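Side-chain contacts in periplasmic binding protein (Thermotoga lettingae TMO, PDB 4RY8), which probably acts as the extracytoplasmic sugar-binding component of a transporter and holds 5-methylthioribose in its ligand site: residues C[26-31]-C[233-238]; C[142-147]-C[206-211]. All coordinates share one frame; numbering follows the deposited sequence.

Interaction 1: C[26-31]-C[233-238]; sequences EGSFFE and TTEDIQ. With SR1 (5-S-methyl-5-thio-alpha-D-ribofuranose), chain G.
Ser28 reaches across to the start of the facing helix, its CB lying 3.4 Å from Glu235 OE1 and its OG beside the methyl group of Thr233, with Thr233 CG2 3.5 Å away. No direct hydrogen bond joins the segments; two waters do that work. One links Ser28 OG to Glu235 N, while the other accepts from Ser28 N and donates to Glu235 OE1, a bond of 2.5 Å. Both helix starts thus share solvent bridges, and a short, hydroxyl-bearing Ser28 lets CB pack against Glu235 while OG meets the water. Thr233 is the N-cap of helix 234-240: its OG1 accepts from Asp236 N at 3.0 Å, almost straight at 175°, and CG2 faces Ser28 and Phe29 N. Gly27 precedes helix 28-44 at backbone angles that would press any CB against the carbonyl oxygen before it. With CG anti to the backbone N (chi1 174°), the Phe29 ring lays one face over the sugar, its CZ 3.5 Å from SR1 C2. An edge of the same ring, at CD1, meets the face of Phe30. An aromatic face stacked on the sugar is typical of periplasmic sugar-binding proteins, and the water-bridged contact between the lobes is consistent with a closed cleft.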
ATOM      1  N   GLU C  26      -0.839  18.971  19.938  1.00 27.15           N
ATOM      2  CA  GLU C  26       0.419  19.664  19.656  1.00 31.49           C
ATOM      3  C   GLU C  26       0.840  19.639  18.176  1.00 26.43           C
ATOM      4  O   GLU C  26       0.720  18.650  17.512  1.00 25.11           O
ATOM      5  CB  GLU C  26       1.560  19.136  20.536  1.00 29.30           C
ATOM      6  CG  GLU C  26       2.084  17.751  20.223  1.00 37.73           C
ATOM      7  CD  GLU C  26       3.328  17.419  21.044  1.00 23.76           C
ATOM      8  OE1 GLU C  26       4.340  18.164  20.964  1.00 31.53           O
ATOM      9  OE2 GLU C  26       3.292  16.420  21.762  1.00 34.54           O
ATOM     10  N   GLY C  27       1.349  20.750  17.679  1.00 27.16           N
ATOM     11  CA  GLY C  27       1.929  20.791  16.333  1.00 31.57           C
ATOM     12  C   GLY C  27       0.925  21.172  15.254  1.00 28.85           C
ATOM     13  O   GLY C  27      -0.297  21.011  15.436  1.00 26.83           O
ATOM     14  N   SER C  28       1.456  21.667  14.129  1.00 25.60           N
ATOM     15  CA  SER C  28       0.637  22.182  13.029  1.00 32.33           C
ATOM     16  C   SER C  28      -0.342  21.171  12.365  1.00 24.27           C
ATOM     17  O   SER C  28      -1.469  21.535  12.027  1.00 29.24           O
ATOM     18  CB  SER C  28       1.535  22.886  11.969  1.00 31.07           C
ATOM     19  OG  SER C  28       0.748  23.198  10.826  1.00 40.20           O
ATOM     20  N   PHE C  29       0.046  19.924  12.166  1.00 25.20           N
ATOM     21  CA  PHE C  29      -0.921  18.914  11.705  1.00 26.56           C
ATOM     22  C   PHE C  29      -2.235  18.998  12.471  1.00 23.94           C
ATOM     23  O   PHE C  29      -3.300  19.100  11.886  1.00 34.54           O
ATOM     24  CB  PHE C  29      -0.367  17.481  11.801  1.00 24.38           C
ATOM     25  CG  PHE C  29      -1.396  16.421  11.463  1.00 25.21           C
ATOM     26  CD1 PHE C  29      -2.355  16.005  12.401  1.00 36.45           C
ATOM     27  CD2 PHE C  29      -1.439  15.883  10.207  1.00 21.59           C
ATOM     28  CE1 PHE C  29      -3.328  15.068  12.070  1.00 40.94           C
ATOM     29  CE2 PHE C  29      -2.393  14.963   9.862  1.00 22.27           C
ATOM     30  CZ  PHE C  29      -3.338  14.539  10.794  1.00 32.74           C
ATOM     31  N   PHE C  30      -2.139  18.981  13.787  1.00 28.13           N
ATOM     32  CA  PHE C  30      -3.303  18.910  14.635  1.00 28.56           C
ATOM     33  C   PHE C  30      -4.009  20.267  14.676  1.00 37.48           C
ATOM     34  O   PHE C  30      -5.236  20.322  14.719  1.00 25.00           O
ATOM     35  CB  PHE C  30      -2.903  18.422  16.025  1.00 28.73           C
ATOM     36  CG  PHE C  30      -2.677  16.937  16.094  1.00 26.35           C
ATOM     37  CD1 PHE C  30      -3.743  16.068  15.907  1.00 28.02           C
ATOM     38  CD2 PHE C  30      -1.430  16.405  16.376  1.00 34.49           C
ATOM     39  CE1 PHE C  30      -3.558  14.682  15.955  1.00 31.78           C
ATOM     40  CE2 PHE C  30      -1.236  15.041  16.436  1.00 33.28           C
ATOM     41  CZ  PHE C  30      -2.305  14.171  16.237  1.00 25.43           C
ATOM     42  N   GLU C  31      -3.254  21.360  14.588  1.00 27.92           N
ATOM     43  CA  GLU C  31      -3.876  22.696  14.578  1.00 30.26           C
ATOM     44  C   GLU C  31      -4.667  22.896  13.305  1.00 25.48           C
ATOM     45  O   GLU C  31      -5.712  23.531  13.294  1.00 27.73           O
ATOM     46  CB  GLU C  31      -2.822  23.806  14.722  1.00 38.73           C
ATOM     47  CG  GLU C  31      -1.998  23.725  16.012  1.00 37.22           C
ATOM     48  CD  GLU C  31      -0.716  24.560  15.977  1.00 29.82           C
ATOM     49  OE1 GLU C  31      -0.593  25.453  15.125  1.00 47.70           O
ATOM     50  OE2 GLU C  31       0.164  24.338  16.822  1.00 50.48           O
ATOM     51  N   THR C 233       2.685  19.874   6.140  1.00 26.22           N
ATOM     52  CA  THR C 233       2.103  21.171   6.488  1.00 25.61           C
ATOM     53  C   THR C 233       2.964  22.222   5.787  1.00 27.15           C
ATOM     54  O   THR C 233       3.992  21.889   5.194  1.00 27.02           O
ATOM     55  CB  THR C 233       2.134  21.465   8.000  1.00 26.22           C
ATOM     56  OG1 THR C 233       3.492  21.603   8.424  1.00 30.83           O
ATOM     57  CG2 THR C 233       1.457  20.365   8.819  1.00 36.48           C
ATOM     58  N   THR C 234       2.567  23.491   5.869  1.00 30.34           N
ATOM     59  CA  THR C 234       3.409  24.575   5.359  1.00 29.54           C
ATOM     60  C   THR C 234       4.743  24.637   6.112  1.00 33.82           C
ATOM     61  O   THR C 234       5.802  24.769   5.491  1.00 30.18           O
ATOM     62  CB  THR C 234       2.667  25.907   5.403  1.00 34.44           C
ATOM     63  OG1 THR C 234       1.597  25.839   4.451  1.00 29.41           O
ATOM     64  CG2 THR C 234       3.583  27.061   5.069  1.00 37.75           C
ATOM     65  N   GLU C 235       4.705  24.482   7.431  1.00 38.13           N
ATOM     66  CA  GLU C 235       5.949  24.366   8.206  1.00 35.48           C
ATOM     67  C   GLU C 235       6.866  23.271   7.659  1.00 28.25           C
ATOM     68  O   GLU C 235       8.058  23.491   7.462  1.00 29.08           O
ATOM     69  CB  GLU C 235       5.641  24.114   9.685  1.00 35.96           C
ATOM     70  CG  GLU C 235       5.216  25.378  10.414  1.00 35.29           C
ATOM     71  CD  GLU C 235       4.685  25.111  11.802  1.00 48.09           C
ATOM     72  OE1 GLU C 235       4.786  23.953  12.311  1.00 38.39           O
ATOM     73  OE2 GLU C 235       4.169  26.080  12.386  1.00 56.76           O
ATOM     74  N   ASP C 236       6.314  22.078   7.446  1.00 30.63           N
ATOM     75  CA  ASP C 236       7.063  20.993   6.838  1.00 23.24           C
ATOM     76  C   ASP C 236       7.647  21.341   5.494  1.00 26.38           C
ATOM     77  O   ASP C 236       8.838  21.167   5.245  1.00 26.73           O
ATOM     78  CB  ASP C 236       6.142  19.800   6.671  1.00 26.81           C
ATOM     79  CG  ASP C 236       5.697  19.210   8.025  1.00 28.46           C
ATOM     80  OD1 ASP C 236       6.306  19.590   9.044  1.00 23.54           O
ATOM     81  OD2 ASP C 236       4.737  18.407   8.051  1.00 24.77           O
ATOM     82  N   ILE C 237       6.783  21.818   4.606  1.00 25.16           N
ATOM     83  CA  ILE C 237       7.245  22.344   3.280  1.00 26.67           C
ATOM     84  C   ILE C 237       8.449  23.296   3.383  1.00 28.41           C
ATOM     85  O   ILE C 237       9.486  23.098   2.679  1.00 29.41           O
ATOM     86  CB  ILE C 237       6.066  22.983   2.533  1.00 26.46           C
ATOM     87  CG1 ILE C 237       5.097  21.867   2.081  1.00 26.67           C
ATOM     88  CG2 ILE C 237       6.552  23.824   1.349  1.00 32.00           C
ATOM     89  CD1 ILE C 237       3.694  22.340   1.700  1.00 26.66           C
ATOM     90  N   GLN C 238       8.326  24.314   4.251  1.00 35.03           N
ATOM     91  CA  GLN C 238       9.373  25.346   4.414  1.00 37.55           C
ATOM     92  C   GLN C 238      10.650  24.697   4.842  1.00 41.60           C
ATOM     93  O   GLN C 238      11.724  25.031   4.374  1.00 31.16           O
ATOM     94  CB  GLN C 238       9.022  26.344   5.521  1.00 36.65           C
ATOM     95  CG  GLN C 238       7.901  27.293   5.191  1.00 41.75           C
ATOM     96  CD  GLN C 238       7.265  27.889   6.446  1.00103.48           C
ATOM     97  OE1 GLN C 238       7.649  27.596   7.591  1.00 54.76           O
ATOM     98  NE2 GLN C 238       6.282  28.731   6.232  1.00 62.09           N
TER
HETATM   99  CS  SR1 G 401       0.703  11.150  18.131  1.00 25.10           C
HETATM  100  S   SR1 G 401      -0.174  10.383  16.787  1.00 20.45           S
HETATM  101  C5  SR1 G 401       0.443  11.533  15.533  1.00 25.11           C
HETATM  102  C4  SR1 G 401      -0.117  11.200  14.152  1.00 20.17           C
HETATM  103  O4  SR1 G 401      -1.501  11.250  14.269  1.00 23.29           O
HETATM  104  C1  SR1 G 401      -2.105  11.899  13.132  1.00 43.30           C
HETATM  105  O1  SR1 G 401      -2.889  10.954  12.487  1.00 27.28           O
HETATM  106  C2  SR1 G 401      -1.015  12.408  12.202  1.00 30.48           C
HETATM  107  O2  SR1 G 401      -0.908  11.786  10.893  1.00 20.18           O
HETATM  108  C3  SR1 G 401       0.230  12.178  13.036  1.00 21.80           C
HETATM  109  O3  SR1 G 401       1.286  11.671  12.231  1.00 22.86           O
HETATM  110  O   HOH W   1       1.978  24.805   9.095  1.00 34.19           O
HETATM  111  O   HOH W   2       3.787  23.121  14.497  1.00 35.01           O

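Interaction 2: C[142-147]-C[206-211]; sequences VNVGGF and DEFAKG
Asn143 ND2 is gripped twice, by Tyr141 OH and by the backbone oxygen of Leu150, and the amide so fixed carries its OD1 to within 4.1 Å of Phe208 CE2. The contact belongs to the alpha/beta lobe of the type I periplasmic binding fold: strand 137-142 ends here and runs into a loop leading to helix 148-163, while helix 206-219 follows the adjacent parallel strand 200-203. Asn143 has CG anti to the backbone N (chi1 -163°), and its OD1 also takes a weak bond from Val144 N, bent to 142°. An asparagine suits this place because one amide can donate twice and still accept from the chain beside it. Its plane stands 69° from the Phe208 ring, which approaches it obliquely.

Phe208 carries the apolar side of the contact, a long flat group spanning from strand end to loop. At its base, CB packs 3.7 Å from Val142 CG1, the two side chains sliding past each other in opposite directions. Farther out, CD2 lies 3.5 Å from Val142 O, and CE2 sits near Asn143 CA. Thr180 and Thr184 of helix 180-194 and Ala203 also touch this side chain, and Trp205, a residue of the sugar pocket, meets it edge-to-face; Phe208 is thus a second-shell residue. With an alanine here, Val144 CG1 would probably lose its apolar partner and Val142 its contact with the ring, and Trp205 is likely to be left freer to turn beside the ligand.

The loop then turns at Gly146, whose positive phi would jam a CB against the preceding carbonyl oxygen, and delivers Phe147 to the sugar. On the helix, Glu207 OE2 makes a 2.8 Å salt bridge with Lys210 NZ, one turn on. At the far end of the Phe208 ring, Val144 CG1 touches CZ at 3.6 Å.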
ATOM      1  N   VAL C 142      12.053   6.751  14.236  1.00 17.58           N
ATOM      2  CA  VAL C 142      11.436   7.614  15.247  1.00 17.85           C
ATOM      3  C   VAL C 142       9.931   7.379  15.275  1.00 21.21           C
ATOM      4  O   VAL C 142       9.170   7.757  14.342  1.00 16.60           O
ATOM      5  CB  VAL C 142      11.732   9.072  15.042  1.00 20.18           C
ATOM      6  CG1 VAL C 142      11.442   9.825  16.329  1.00 27.09           C
ATOM      7  CG2 VAL C 142      13.157   9.302  14.547  1.00 21.01           C
ATOM      8  N   ASN C 143       9.517   6.681  16.326  1.00 18.09           N
ATOM      9  CA  ASN C 143       8.132   6.316  16.502  1.00 17.11           C
ATOM     10  C   ASN C 143       7.985   5.745  17.875  1.00 22.08           C
ATOM     11  O   ASN C 143       8.993   5.422  18.518  1.00 23.02           O
ATOM     12  CB  ASN C 143       7.716   5.268  15.456  1.00 21.27           C
ATOM     13  CG  ASN C 143       6.212   5.133  15.308  1.00 16.25           C
ATOM     14  OD1 ASN C 143       5.431   6.014  15.706  1.00 18.14           O
ATOM     15  ND2 ASN C 143       5.795   4.044  14.714  1.00 18.74           N
ATOM     16  N   VAL C 144       6.729   5.664  18.327  1.00 20.67           N
ATOM     17  CA  VAL C 144       6.384   5.174  19.672  1.00 20.89           C
ATOM     18  C   VAL C 144       5.080   4.393  19.617  1.00 19.46           C
ATOM     19  O   VAL C 144       4.218   4.680  18.785  1.00 24.50           O
ATOM     20  CB  VAL C 144       6.199   6.359  20.650  1.00 30.70           C
ATOM     21  CG1 VAL C 144       7.209   7.439  20.381  1.00 43.46           C
ATOM     22  CG2 VAL C 144       4.822   6.993  20.554  1.00 31.44           C
ATOM     23  N   GLY C 145       4.932   3.408  20.501  1.00 22.69           N
ATOM     24  CA  GLY C 145       3.714   2.620  20.583  1.00 19.20           C
ATOM     25  C   GLY C 145       2.588   3.320  21.317  1.00 24.54           C
ATOM     26  O   GLY C 145       2.766   4.418  21.844  1.00 27.93           O
ATOM     27  N   GLY C 146       1.386   2.749  21.239  1.00 30.18           N
ATOM     28  CA  GLY C 146       0.225   3.298  21.931  1.00 33.41           C
ATOM     29  C   GLY C 146      -0.622   4.307  21.179  1.00 27.65           C
ATOM     30  O   GLY C 146      -1.563   4.873  21.726  1.00 31.80           O
ATOM     31  N   PHE C 147      -0.296   4.547  19.926  1.00 22.69           N
ATOM     32  CA  PHE C 147      -1.118   5.410  19.077  1.00 19.55           C
ATOM     33  C   PHE C 147      -1.540   4.671  17.806  1.00 21.67           C
ATOM     34  O   PHE C 147      -0.682   4.207  17.036  1.00 16.12           O
ATOM     35  CB  PHE C 147      -0.341   6.669  18.714  1.00 26.38           C
ATOM     36  CG  PHE C 147      -0.141   7.607  19.883  1.00 23.23           C
ATOM     37  CD1 PHE C 147      -1.147   8.502  20.265  1.00 26.87           C
ATOM     38  CD2 PHE C 147       1.043   7.603  20.587  1.00 18.77           C
ATOM     39  CE1 PHE C 147      -0.965   9.346  21.332  1.00 26.54           C
ATOM     40  CE2 PHE C 147       1.228   8.457  21.654  1.00 22.93           C
ATOM     41  CZ  PHE C 147       0.230   9.322  22.034  1.00 25.85           C
ATOM     42  N   ASP C 206       5.157  14.226  11.596  1.00 20.16           N
ATOM     43  CA  ASP C 206       6.015  15.335  11.249  1.00 17.37           C
ATOM     44  C   ASP C 206       6.679  16.049  12.432  1.00 23.66           C
ATOM     45  O   ASP C 206       7.743  16.628  12.264  1.00 24.93           O
ATOM     46  CB  ASP C 206       5.377  16.377  10.236  1.00 19.66           C
ATOM     47  CG  ASP C 206       4.122  17.078  10.776  1.00 22.95           C
ATOM     48  OD1 ASP C 206       3.629  16.766  11.876  1.00 19.64           O
ATOM     49  OD2 ASP C 206       3.606  18.009  10.073  1.00 23.42           O
ATOM     50  N   GLU C 207       6.101  15.998  13.628  1.00 25.45           N
ATOM     51  CA  GLU C 207       6.747  16.575  14.821  1.00 22.03           C
ATOM     52  C   GLU C 207       8.036  15.823  15.232  1.00 20.26           C
ATOM     53  O   GLU C 207       9.026  16.446  15.664  1.00 20.88           O
ATOM     54  CB  GLU C 207       5.758  16.659  15.988  1.00 20.05           C
ATOM     55  CG  GLU C 207       4.634  17.652  15.756  1.00 23.04           C
ATOM     56  CD  GLU C 207       5.124  19.074  15.569  1.00 26.10           C
ATOM     57  OE1 GLU C 207       5.916  19.585  16.399  1.00 25.44           O
ATOM     58  OE2 GLU C 207       4.703  19.710  14.589  1.00 25.18           O
ATOM     59  N   PHE C 208       8.050  14.521  15.037  1.00 25.54           N
ATOM     60  CA  PHE C 208       9.261  13.729  15.254  1.00 20.14           C
ATOM     61  C   PHE C 208      10.293  14.143  14.176  1.00 20.81           C
ATOM     62  O   PHE C 208      11.456  14.404  14.457  1.00 19.70           O
ATOM     63  CB  PHE C 208       8.992  12.239  15.055  1.00 21.50           C
ATOM     64  CG  PHE C 208       8.172  11.550  16.140  1.00 28.52           C
ATOM     65  CD1 PHE C 208       8.278  11.857  17.503  1.00 18.20           C
ATOM     66  CD2 PHE C 208       7.396  10.472  15.775  1.00 21.38           C
ATOM     67  CE1 PHE C 208       7.517  11.155  18.418  1.00 20.02           C
ATOM     68  CE2 PHE C 208       6.655   9.761  16.694  1.00 23.85           C
ATOM     69  CZ  PHE C 208       6.732  10.099  18.015  1.00 21.44           C
ATOM     70  N   ALA C 209       9.847  14.202  12.931  1.00 22.19           N
ATOM     71  CA  ALA C 209      10.736  14.559  11.805  1.00 25.17           C
ATOM     72  C   ALA C 209      11.416  15.924  12.017  1.00 21.00           C
ATOM     73  O   ALA C 209      12.608  16.058  11.821  1.00 21.64           O
ATOM     74  CB  ALA C 209       9.955  14.546  10.485  1.00 22.97           C
ATOM     75  N   LYS C 210      10.650  16.921  12.451  1.00 26.97           N
ATOM     76  CA  LYS C 210      11.142  18.290  12.620  1.00 23.19           C
ATOM     77  C   LYS C 210      12.265  18.308  13.618  1.00 20.73           C
ATOM     78  O   LYS C 210      13.294  18.887  13.396  1.00 21.63           O
ATOM     79  CB  LYS C 210      10.007  19.216  13.084  1.00 24.91           C
ATOM     80  CG  LYS C 210       8.760  19.151  12.207  1.00 47.40           C
ATOM     81  CD  LYS C 210       8.478  20.384  11.403  1.00 33.54           C
ATOM     82  CE  LYS C 210       7.726  21.409  12.217  1.00 50.27           C
ATOM     83  NZ  LYS C 210       6.441  20.970  12.830  1.00 41.06           N
ATOM     84  N   GLY C 211      12.084  17.611  14.731  1.00 21.48           N
ATOM     85  CA  GLY C 211      13.169  17.486  15.693  1.00 20.55           C
ATOM     86  C   GLY C 211      14.402  16.859  15.140  1.00 20.53           C
ATOM     87  O   GLY C 211      15.514  17.358  15.381  1.00 22.59           O
TER

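How the interactions relate
From the N terminus, the chain passes 26-31 in the first lobe, crosses to the second, and meets 142-147, 206-211 and 233-238 in turn. Interaction 2 closes a loop of 58 intervening residues that is nested inside the much longer one closed by interaction 1. Interaction 2 ties strand end to helix within the second lobe, whereas interaction 1 joins the two lobes across the cleft. Their centres are about 14 Å apart, yet they touch: Lys210 approaches Glu235 in a long, weak ion pair, and the carboxylates of Asp206 and Asp236 come unusually close, so that, if the model is right there, they may share a proton. Both contacts flank the sugar, contributing Phe29, Phe30 and Phe147 to its pocket.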